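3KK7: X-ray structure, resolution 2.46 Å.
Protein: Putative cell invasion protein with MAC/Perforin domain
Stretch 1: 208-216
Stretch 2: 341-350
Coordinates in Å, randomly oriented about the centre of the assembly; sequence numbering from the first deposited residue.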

# COMPACT_ATOMS: atom_id res chain seq x y z
N TYR A 208 -8.78 0.75 1.36
CA TYR A 208 -8.15 -0.31 2.15
C TYR A 208 -7.04 0.15 3.11
O TYR A 208 -6.87 -0.43 4.18
CB TYR A 208 -7.57 -1.40 1.23
CG TYR A 208 -8.61 -2.34 0.72
CD1 TYR A 208 -9.40 -2.00 -0.35
CD2 TYR A 208 -8.86 -3.55 1.36
CE1 TYR A 208 -10.39 -2.85 -0.82
CE2 TYR A 208 -9.86 -4.41 0.89
CZ TYR A 208 -10.61 -4.04 -0.19
OH TYR A 208 -11.58 -4.85 -0.66
N GLY A 209 -6.29 1.20 2.73
CA GLY A 209 -5.02 1.49 3.37
C GLY A 209 -3.86 0.93 2.54
O GLY A 209 -4.06 0.51 1.39
N GLU A 210 -2.67 0.90 3.12
CA GLU A 210 -1.46 0.62 2.36
C GLU A 210 -0.82 -0.73 2.63
O GLU A 210 0.02 -1.17 1.84
CB GLU A 210 -0.43 1.73 2.62
CG GLU A 210 -0.98 3.20 2.49
CD GLU A 210 -1.41 3.76 3.83
OE1 GLU A 210 -1.91 2.97 4.63
OE2 GLU A 210 -1.23 4.96 4.11
N PHE A 211 -1.21 -1.40 3.70
CA PHE A 211 -0.50 -2.61 4.11
C PHE A 211 -1.42 -3.74 4.53
O PHE A 211 -2.61 -3.53 4.81
CB PHE A 211 0.43 -2.27 5.26
CG PHE A 211 1.52 -1.31 4.87
CD1 PHE A 211 2.63 -1.76 4.20
CD2 PHE A 211 1.43 0.03 5.19
CE1 PHE A 211 3.63 -0.89 3.82
CE2 PHE A 211 2.43 0.91 4.83
CZ PHE A 211 3.53 0.45 4.14
N VAL A 212 -0.86 -4.95 4.55
CA VAL A 212 -1.60 -6.13 5.00
C VAL A 212 -1.02 -6.64 6.32
O VAL A 212 0.19 -6.79 6.47
CB VAL A 212 -1.60 -7.24 3.95
CG1 VAL A 212 -2.49 -8.36 4.38
CG2 VAL A 212 -2.05 -6.69 2.64
N LEU A 213 -1.91 -6.89 7.28
CA LEU A 213 -1.50 -7.41 8.59
C LEU A 213 -1.04 -8.89 8.52
O LEU A 213 -1.85 -9.75 8.25
CB LEU A 213 -2.66 -7.26 9.61
CG LEU A 213 -2.95 -5.82 10.05
CD1 LEU A 213 -4.41 -5.63 10.50
CD2 LEU A 213 -1.98 -5.34 11.16
N THR A 214 0.24 -9.14 8.78
CA THR A 214 0.82 -10.48 8.85
C THR A 214 1.33 -10.85 10.25
O THR A 214 1.51 -12.06 10.53
CB THR A 214 2.03 -10.62 7.90
OG1 THR A 214 3.06 -9.71 8.30
CG2 THR A 214 1.65 -10.36 6.45
N GLY A 215 1.60 -9.85 11.10
CA GLY A 215 2.14 -10.10 12.45
C GLY A 215 1.76 -9.06 13.50
O GLY A 215 2.21 -7.92 13.46
N TYR A 216 0.93 -9.43 14.46
CA TYR A 216 0.54 -8.48 15.49
C TYR A 216 0.43 -9.12 16.85
O TYR A 216 0.56 -10.33 16.98
CB TYR A 216 -0.78 -7.80 15.13
CG TYR A 216 -2.02 -8.67 14.98
CD1 TYR A 216 -2.87 -8.92 16.06
CD2 TYR A 216 -2.40 -9.17 13.72
CE1 TYR A 216 -4.05 -9.65 15.90
CE2 TYR A 216 -3.55 -9.93 13.55
CZ TYR A 216 -4.38 -10.17 14.63
OH TYR A 216 -5.54 -10.92 14.42
N GLY A 341 8.17 -6.23 11.31
CA GLY A 341 7.84 -6.84 10.04
C GLY A 341 6.44 -7.43 9.95
O GLY A 341 6.21 -8.31 9.13
N GLY A 342 5.51 -6.96 10.80
CA GLY A 342 4.12 -7.43 10.80
C GLY A 342 3.21 -6.79 9.76
O GLY A 342 2.03 -7.10 9.71
N LEU A 343 3.76 -5.87 8.95
CA LEU A 343 3.02 -5.21 7.86
C LEU A 343 3.73 -5.47 6.54
O LEU A 343 4.90 -5.16 6.39
CB LEU A 343 2.90 -3.69 8.08
CG LEU A 343 2.07 -3.15 9.24
CD1 LEU A 343 2.21 -1.63 9.31
CD2 LEU A 343 0.62 -3.56 9.09
N TYR A 344 3.00 -6.00 5.57
CA TYR A 344 3.52 -6.32 4.26
C TYR A 344 2.86 -5.44 3.23
O TYR A 344 1.69 -5.13 3.34
CB TYR A 344 3.22 -7.80 3.93
CG TYR A 344 4.37 -8.71 4.29
CD1 TYR A 344 4.83 -8.77 5.60
CD2 TYR A 344 5.02 -9.48 3.32
CE1 TYR A 344 5.89 -9.56 5.94
CE2 TYR A 344 6.10 -10.30 3.66
CZ TYR A 344 6.52 -10.32 4.97
OH TYR A 344 7.55 -11.11 5.34
N PRO A 345 3.61 -5.02 2.22
CA PRO A 345 2.99 -4.23 1.21
C PRO A 345 1.90 -4.99 0.49
O PRO A 345 2.02 -6.19 0.29
CB PRO A 345 4.13 -3.99 0.22
CG PRO A 345 5.00 -5.16 0.35
CD PRO A 345 4.98 -5.42 1.83
N ILE A 346 0.86 -4.29 0.07
CA ILE A 346 -0.21 -4.89 -0.75
C ILE A 346 0.38 -5.55 -1.98
O ILE A 346 -0.12 -6.56 -2.45
CB ILE A 346 -1.27 -3.83 -1.15
CG1 ILE A 346 -2.02 -3.36 0.10
CG2 ILE A 346 -2.30 -4.36 -2.12
CD1 ILE A 346 -2.89 -2.17 -0.14
N SER A 347 1.48 -5.00 -2.49
CA SER A 347 2.11 -5.55 -3.70
C SER A 347 2.58 -7.00 -3.55
O SER A 347 2.65 -7.73 -4.53
CB SER A 347 3.25 -4.68 -4.21
OG SER A 347 4.21 -4.49 -3.22
N ASP A 348 2.88 -7.41 -2.32
CA ASP A 348 3.20 -8.82 -2.07
C ASP A 348 2.02 -9.77 -2.22
O ASP A 348 2.24 -10.96 -2.32
CB ASP A 348 3.85 -9.01 -0.70
CG ASP A 348 5.34 -8.71 -0.72
OD1 ASP A 348 5.92 -8.70 -1.84
OD2 ASP A 348 5.93 -8.50 0.36
N PHE A 349 0.79 -9.25 -2.25
CA PHE A 349 -0.41 -10.09 -2.34
C PHE A 349 -1.11 -10.14 -3.69
O PHE A 349 -2.22 -10.64 -3.78
CB PHE A 349 -1.38 -9.66 -1.23
CG PHE A 349 -0.86 -9.99 0.12
CD1 PHE A 349 0.10 -9.20 0.69
CD2 PHE A 349 -1.24 -11.14 0.76
CE1 PHE A 349 0.63 -9.53 1.89
CE2 PHE A 349 -0.69 -11.49 1.97
CZ PHE A 349 0.24 -10.69 2.54
N ILE A 350 -0.44 -9.65 -4.73
CA ILE A 350 -1.00 -9.63 -6.09
C ILE A 350 0.04 -10.11 -7.07
O ILE A 350 1.24 -10.01 -6.82
CB ILE A 350 -1.54 -8.22 -6.47
CG1 ILE A 350 -0.47 -7.14 -6.33
CG2 ILE A 350 -2.71 -7.83 -5.59
CD1 ILE A 350 -1.00 -5.78 -6.65
O HOH W 1 5.01 -10.90 9.81

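Two segments of one chain, far apart in sequence, pair as short antiparallel strands, 211-213 against 343-345, and bury 627 Å² between them. Tyr208 ends a helix and makes no contact. Gly209 is the first residue to leave helical geometry; its positive phi (98°) with psi of -168° would jam a CB against the preceding carbonyl, so the backbone here calls for glycine. Its carbonyl faces the second stretch, with Gly209 O 3.3 Å from Ile346 CD1. Glu210 directs its CB away, and its carboxylate is satisfied elsewhere in the structure; what it offers is backbone, Glu210 O lying 3.5 Å from Ile346 CG1.

At Phe211 the strand begins, in a non-hydrogen-bonded pair with Pro345 whose side chains diverge. Phe211 CA approaches Tyr344 O at 3.4 Å, a CA-H...O contact, while Phe211 CB packs 4.0 Å from Leu343 CB. Val212 and Tyr344 form the hydrogen-bonded pair: Val212 N donates to Tyr344 O (2.8 Å, 168°) and Tyr344 N returns the bond to Val212 O (3.1 Å, 169°), both nearly linear. Val212 O also receives a CA-H...O contact from Leu343 CA at 3.5 Å. The valine side chain, on the same face of the sheet as Tyr344, meets residues that follow the second strand. Val212 CB is 3.8 Å from Phe349 CE1, Val212 CG2 makes an off-centre CH-pi contact 4.2 Å from the Phe349 ring centroid, and Val212 CG2 also lies 4.2 Å from Ile346 CG1. The chain reaches Phe349 through a 3-10 segment, in which Asp348 N bonds to Pro345 O (3.0 Å); Phe349 N then bonds to Ile346 O (2.8 Å).

Leu213 pairs with Leu343 without hydrogen bonds, both side chains on the other face of the sheet, where Leu213 CD2 meets Leu343 CD2 at 3.8 Å. Beyond the strand, Gly342 O accepts two successive amides, Thr214 N at 2.9 Å and Gly215 N at 3.1 Å, the second less linear (150° against 164°). Thr214 points its CB toward the second stretch; Thr214 OG1 sits 3.4 Å from Tyr344 CD1, and a water bridges Thr214 OG1 (2.7 Å) to Gly341 O (2.9 Å), donating to the carbonyl.

Gly215 and Gly342 bring their CA atoms within 3.7 Å, and Gly342 CA makes a CA-H...O contact with Gly215 O at 3.3 Å. An ideal CB on Gly342 would fall 2.0 Å from Gly215 O, a clash, so this close approach depends on the missing side chain.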